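Local atomic coordinates of CurB (Lyngbya majuscula, PDB entry 5KP7), a protein that probably serves as an acyl carrier protein, holding pathway intermediates on a covalently attached 4'-phosphopantetheine arm. Residues 38-43 against 70-75. Residues are numbered along the deposited sequence; the frame is centred on the assembly and turned at random.
Sequences TREIAP and IMMVME
Met72 reaches out from helix 63-76 and meets two consecutive residues at the end of helix 27-41, its sulfur lying against Ile41 and its methyl against Glu40. The apolar part is modest: Met72 SD sits 4.1 Å from Ile41 CG1, the two side chains crossing at a slant. The bend of Met72 at its last torsion (chi3 101°) directs CE toward the carboxylate of Glu40, while SD stays the atom nearest Ile41. The second part sets a methyl against a carboxylate oxygen, Met72 CE to Glu40 OE2 at 3.4 Å, with Glu40 CD farther back at 4.1 Å from the same CE. Glu40 gets there by running extended, its CG anti to the backbone N (chi1 -161°); this is van der Waals contact, and no hydrogen bond or salt bridge joins the segments. Only 112 Å² is buried, at the surface of the chain. The same helix pair also meets elsewhere: Ile41 packs on Asn65, Glu68 and Ile69 of helix 63-76, while Met72 and Val73 touch Tyr37 of helix 27-41. Helix 27-41 stops here, Ala42 being the first residue to leave helical geometry, though its N still bonds to Thr38 O at 2.8 Å. The arrangement is the outer margin of the packing between the first long helix and the helix that begins at the phosphopantetheine-bearing Ser63, as in the helical bundle of carrier proteins.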
loop_
_atom_site.group_PDB
_atom_site.type_symbol
_atom_site.label_atom_id
_atom_site.label_comp_id
_atom_site.label_asym_id
_atom_site.label_seq_id
_atom_site.Cartn_x
_atom_site.Cartn_y
_atom_site.Cartn_z
ATOM N N THR B 38 7.224 -16.370 -23.361
ATOM C CA THR B 38 7.147 -17.323 -22.249
ATOM C C THR B 38 8.503 -18.017 -22.023
ATOM O O THR B 38 9.026 -18.046 -20.912
ATOM C CB THR B 38 6.022 -18.361 -22.467
ATOM O OG1 THR B 38 4.751 -17.695 -22.556
ATOM C CG2 THR B 38 5.977 -19.370 -21.329
ATOM N N ARG B 39 9.076 -18.565 -23.092
ATOM C CA ARG B 39 10.420 -19.156 -23.018
ATOM C C ARG B 39 11.511 -18.133 -22.691
ATOM O O ARG B 39 12.471 -18.458 -22.007
ATOM C CB ARG B 39 10.759 -19.901 -24.320
ATOM C CG ARG B 39 9.918 -21.142 -24.501
ATOM C CD ARG B 39 10.246 -21.888 -25.788
ATOM N NE ARG B 39 9.455 -23.125 -25.879
ATOM C CZ ARG B 39 8.551 -23.423 -26.818
ATOM N NH1 ARG B 39 8.282 -22.592 -27.826
ATOM N NH2 ARG B 39 7.907 -24.590 -26.754
ATOM N N GLU B 40 11.368 -16.913 -23.185
ATOM C CA GLU B 40 12.305 -15.825 -22.870
ATOM C C GLU B 40 12.262 -15.433 -21.380
ATOM O O GLU B 40 13.273 -15.070 -20.787
ATOM C CB GLU B 40 11.977 -14.626 -23.756
ATOM C CG GLU B 40 13.075 -13.599 -23.913
ATOM C CD GLU B 40 12.752 -12.589 -25.005
ATOM O OE1 GLU B 40 12.481 -12.996 -26.160
ATOM O OE2 GLU B 40 12.772 -11.379 -24.708
ATOM N N ILE B 41 11.069 -15.502 -20.793
ATOM C CA ILE B 41 10.859 -15.214 -19.370
ATOM C C ILE B 41 11.216 -16.405 -18.476
ATOM O O ILE B 41 11.757 -16.214 -17.389
ATOM C CB ILE B 41 9.392 -14.755 -19.140
ATOM C CG1 ILE B 41 9.224 -13.300 -19.607
ATOM C CG2 ILE B 41 8.935 -14.921 -17.698
ATOM C CD1 ILE B 41 9.952 -12.251 -18.788
ATOM N N ALA B 42 10.899 -17.618 -18.919
ATOM C CA ALA B 42 11.244 -18.838 -18.190
ATOM C C ALA B 42 12.150 -19.698 -19.069
ATOM O O ALA B 42 11.652 -20.599 -19.746
ATOM C CB ALA B 42 9.980 -19.597 -17.820
ATOM N N PRO B 43 13.481 -19.413 -19.080
ATOM C CA PRO B 43 14.473 -20.186 -19.852
ATOM C C PRO B 43 14.438 -21.706 -19.662
ATOM O O PRO B 43 14.819 -22.435 -20.574
ATOM C CB PRO B 43 15.818 -19.652 -19.343
ATOM C CG PRO B 43 15.537 -18.282 -18.863
ATOM C CD PRO B 43 14.094 -18.219 -18.460
ATOM N N ILE B 70 2.254 -10.617 -21.269
ATOM C CA ILE B 70 1.180 -9.903 -21.948
ATOM C C ILE B 70 1.702 -8.616 -22.571
ATOM O O ILE B 70 1.388 -8.320 -23.736
ATOM C CB ILE B 70 -0.008 -9.604 -21.012
ATOM C CG1 ILE B 70 -0.807 -10.884 -20.755
ATOM C CG2 ILE B 70 -0.929 -8.562 -21.622
ATOM C CD1 ILE B 70 -1.794 -10.795 -19.592
ATOM N N MET B 71 2.481 -7.851 -21.809
ATOM C CA MET B 71 2.958 -6.558 -22.292
ATOM C C MET B 71 3.963 -6.704 -23.441
ATOM O O MET B 71 3.945 -5.893 -24.366
ATOM C CB MET B 71 3.523 -5.720 -21.165
ATOM C CG MET B 71 2.437 -5.242 -20.178
ATOM S SD MET B 71 3.093 -4.122 -18.938
ATOM C CE MET B 71 4.012 -5.229 -17.885
ATOM N N MET B 72 4.801 -7.733 -23.378
ATOM C CA MET B 72 5.735 -8.032 -24.494
ATOM C C MET B 72 4.985 -8.387 -25.778
ATOM O O MET B 72 5.337 -7.902 -26.870
ATOM C CB MET B 72 6.676 -9.161 -24.101
ATOM C CG MET B 72 7.670 -8.774 -23.015
ATOM S SD MET B 72 8.372 -10.234 -22.211
ATOM C CE MET B 72 9.962 -10.338 -23.017
ATOM N N VAL B 73 3.947 -9.213 -25.660
ATOM C CA VAL B 73 3.135 -9.582 -26.824
ATOM C C VAL B 73 2.409 -8.351 -27.385
ATOM O O VAL B 73 2.357 -8.161 -28.610
ATOM C CB VAL B 73 2.110 -10.696 -26.518
ATOM C CG1 VAL B 73 1.232 -10.981 -27.737
ATOM C CG2 VAL B 73 2.797 -11.973 -26.065
ATOM N N MET B 74 1.845 -7.517 -26.502
ATOM C CA MET B 74 1.177 -6.269 -26.913
ATOM C C MET B 74 2.116 -5.383 -27.726
ATOM O O MET B 74 1.741 -4.909 -28.820
ATOM C CB MET B 74 0.672 -5.471 -25.695
ATOM C CG MET B 74 -0.546 -6.070 -25.033
ATOM S SD MET B 74 -0.977 -5.168 -23.518
ATOM C CE MET B 74 -1.818 -3.749 -24.214
ATOM N N GLU B 75 3.342 -5.216 -27.219
ATOM C CA GLU B 75 4.366 -4.396 -27.872
ATOM C C GLU B 75 4.832 -4.985 -29.221
ATOM O O GLU B 75 4.989 -4.251 -30.196
ATOM C CB GLU B 75 5.565 -4.209 -26.942
ATOM C CG GLU B 75 6.576 -3.186 -27.449
ATOM C CD GLU B 75 7.850 -3.148 -26.627
ATOM O OE1 GLU B 75 7.791 -3.400 -25.407
ATOM O OE2 GLU B 75 8.912 -2.849 -27.211
#